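PDB 6KVR: fatty acid amide hydrolase from Candida albicans, which probably hydrolyses monocarboxylic acid amides to the free carboxylate and ammonium, as a member of the amidase signature family. Local coordinates for residues A[2-5]-A[6-9]. Sequence-based numbering, arbitrary orientation.
Sequences SVSY and ETFL
Ser4 and Tyr5 meet Glu6, Thr7, Phe8 and Leu9 in a local contact along a short 3-10 segment, on the surface of the enzyme near its N-terminus, where the extended residues 2-4 coil into helical geometry well before helix 20-40. The backbone shows the i to i+3 pattern of a 3-10 helix: Phe8 N donates to Tyr5 O at 3.1 Å, and Leu9 N to Glu6 O likewise at 3.1 Å, whereas the first bond of the series, Thr7 N to Ser4 O at 3.3 Å, is weak. Thr7 OG1 adds a second weak bond to the same Ser4 O.

Side-chain contacts accompany the backbone bonds at the start of the segment. With its CG beside the backbone N and anti to the carbonyl carbon (chi1 -70°), Glu6 lays CG over one face of the Tyr5 ring in a CH-pi contact, 4.1 Å from its centroid. The bend at chi2 then swings the carboxylate back to Ser4, whose OG donates to Glu6 OE1 at 2.7 Å, meeting that oxygen nearly along its C-O axis. The ring and carboxylate planes stand 37° apart, so the acid group is inclined to the ring rather than stacked flat on it. Tyr5 CE2 also meets Leu9 CD1 at 3.9 Å. The Phe8 ring turns an edge to Tyr5 O, which lies in the ring plane, and to Val3, whose CG1 touches Phe8 CE1 at 3.9 Å, the two side chains crossing at about a right angle.

Away from the predicted catalytic residues, the segment joins the N-terminus to the enzyme's outer helices: Val3 and Phe8 pack on helix 522-529, Phe8 meets Trp421 of helix 417-423 edge-to-face, and Tyr5 makes a cation-pi contact with Lys417 of that same helix.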
ATOM      1  N   SER A   2      -7.573  43.141  -6.294  1.00 39.98           N
ATOM      2  CA  SER A   2      -8.124  41.936  -6.924  1.00 39.32           C
ATOM      3  C   SER A   2      -7.002  41.021  -7.405  1.00 37.94           C
ATOM      4  O   SER A   2      -5.983  41.481  -7.922  1.00 38.28           O
ATOM      5  CB  SER A   2      -9.049  42.286  -8.096  1.00 39.99           C
ATOM      6  OG  SER A   2      -8.357  42.318  -9.340  1.00 43.97           O
ATOM      7  N   VAL A   3      -7.187  39.719  -7.218  1.00 38.69           N
ATOM      8  CA  VAL A   3      -6.113  38.752  -7.420  1.00 37.88           C
ATOM      9  C   VAL A   3      -6.148  38.260  -8.858  1.00 38.07           C
ATOM     10  O   VAL A   3      -7.208  37.896  -9.377  1.00 36.18           O
ATOM     11  CB  VAL A   3      -6.231  37.575  -6.431  1.00 36.26           C
ATOM     12  CG1 VAL A   3      -5.155  36.540  -6.703  1.00 30.98           C
ATOM     13  CG2 VAL A   3      -6.166  38.062  -4.982  1.00 33.94           C
ATOM     14  N   SER A   4      -4.988  38.256  -9.506  1.00 43.24           N
ATOM     15  CA  SER A   4      -4.817  37.612 -10.799  1.00 40.72           C
ATOM     16  C   SER A   4      -3.956  36.368 -10.616  1.00 39.69           C
ATOM     17  O   SER A   4      -2.995  36.377  -9.838  1.00 35.17           O
ATOM     18  CB  SER A   4      -4.183  38.572 -11.816  1.00 49.97           C
ATOM     19  OG  SER A   4      -2.802  38.303 -12.006  1.00 51.80           O
ATOM     20  N   TYR A   5      -4.308  35.298 -11.335  1.00 35.40           N
ATOM     21  CA  TYR A   5      -3.635  34.018 -11.146  1.00 35.04           C
ATOM     22  C   TYR A   5      -2.142  34.081 -11.477  1.00 36.70           C
ATOM     23  O   TYR A   5      -1.367  33.280 -10.931  1.00 34.74           O
ATOM     24  CB  TYR A   5      -4.347  32.937 -11.975  1.00 33.63           C
ATOM     25  CG  TYR A   5      -3.855  32.810 -13.399  1.00 33.35           C
ATOM     26  CD1 TYR A   5      -4.151  33.782 -14.350  1.00 34.22           C
ATOM     27  CD2 TYR A   5      -3.085  31.721 -13.794  1.00 34.58           C
ATOM     28  CE1 TYR A   5      -3.698  33.661 -15.670  1.00 35.45           C
ATOM     29  CE2 TYR A   5      -2.620  31.599 -15.109  1.00 33.47           C
ATOM     30  CZ  TYR A   5      -2.932  32.569 -16.036  1.00 37.49           C
ATOM     31  OH  TYR A   5      -2.477  32.445 -17.332  1.00 42.84           O
ATOM     32  N   GLU A   6      -1.709  35.039 -12.322  1.00 32.52           N
ATOM     33  CA  GLU A   6      -0.308  35.096 -12.748  1.00 32.01           C
ATOM     34  C   GLU A   6       0.662  35.379 -11.602  1.00 34.76           C
ATOM     35  O   GLU A   6       1.839  35.016 -11.708  1.00 35.65           O
ATOM     36  CB  GLU A   6      -0.103  36.156 -13.840  1.00 28.62           C
ATOM     37  CG  GLU A   6      -0.718  35.809 -15.180  1.00 35.39           C
ATOM     38  CD  GLU A   6      -2.050  36.507 -15.394  1.00 40.06           C
ATOM     39  OE1 GLU A   6      -2.643  36.982 -14.395  1.00 42.89           O
ATOM     40  OE2 GLU A   6      -2.505  36.586 -16.557  1.00 44.84           O
ATOM     41  N   THR A   7       0.221  36.023 -10.517  1.00 33.70           N
ATOM     42  CA  THR A   7       1.144  36.263  -9.408  1.00 35.71           C
ATOM     43  C   THR A   7       1.523  34.984  -8.657  1.00 35.11           C
ATOM     44  O   THR A   7       2.469  35.013  -7.863  1.00 34.82           O
ATOM     45  CB  THR A   7       0.566  37.297  -8.421  1.00 40.44           C
ATOM     46  OG1 THR A   7      -0.380  36.677  -7.547  1.00 44.12           O
ATOM     47  CG2 THR A   7      -0.126  38.434  -9.162  1.00 39.39           C
ATOM     48  N   PHE A   8       0.829  33.864  -8.891  1.00 34.37           N
ATOM     49  CA  PHE A   8       1.251  32.590  -8.306  1.00 31.90           C
ATOM     50  C   PHE A   8       2.310  31.872  -9.129  1.00 34.63           C
ATOM     51  O   PHE A   8       2.903  30.910  -8.623  1.00 33.76           O
ATOM     52  CB  PHE A   8       0.067  31.636  -8.148  1.00 30.18           C
ATOM     53  CG  PHE A   8      -0.933  32.070  -7.124  1.00 32.98           C
ATOM     54  CD1 PHE A   8      -1.927  32.977  -7.450  1.00 30.60           C
ATOM     55  CD2 PHE A   8      -0.891  31.556  -5.838  1.00 31.28           C
ATOM     56  CE1 PHE A   8      -2.855  33.373  -6.511  1.00 31.65           C
ATOM     57  CE2 PHE A   8      -1.817  31.948  -4.900  1.00 29.63           C
ATOM     58  CZ  PHE A   8      -2.794  32.871  -5.238  1.00 28.81           C
ATOM     59  N   LEU A   9       2.560  32.302 -10.367  1.00 32.30           N
ATOM     60  CA  LEU A   9       3.389  31.552 -11.316  1.00 29.18           C
ATOM     61  C   LEU A   9       4.874  31.835 -11.134  1.00 29.80           C
ATOM     62  O   LEU A   9       5.577  32.178 -12.083  1.00 31.31           O
ATOM     63  CB  LEU A   9       2.948  31.861 -12.742  1.00 27.23           C
ATOM     64  CG  LEU A   9       1.438  31.795 -13.009  1.00 32.56           C
ATOM     65  CD1 LEU A   9       1.137  32.137 -14.458  1.00 32.41           C
ATOM     66  CD2 LEU A   9       0.875  30.431 -12.645  1.00 27.96           C
TER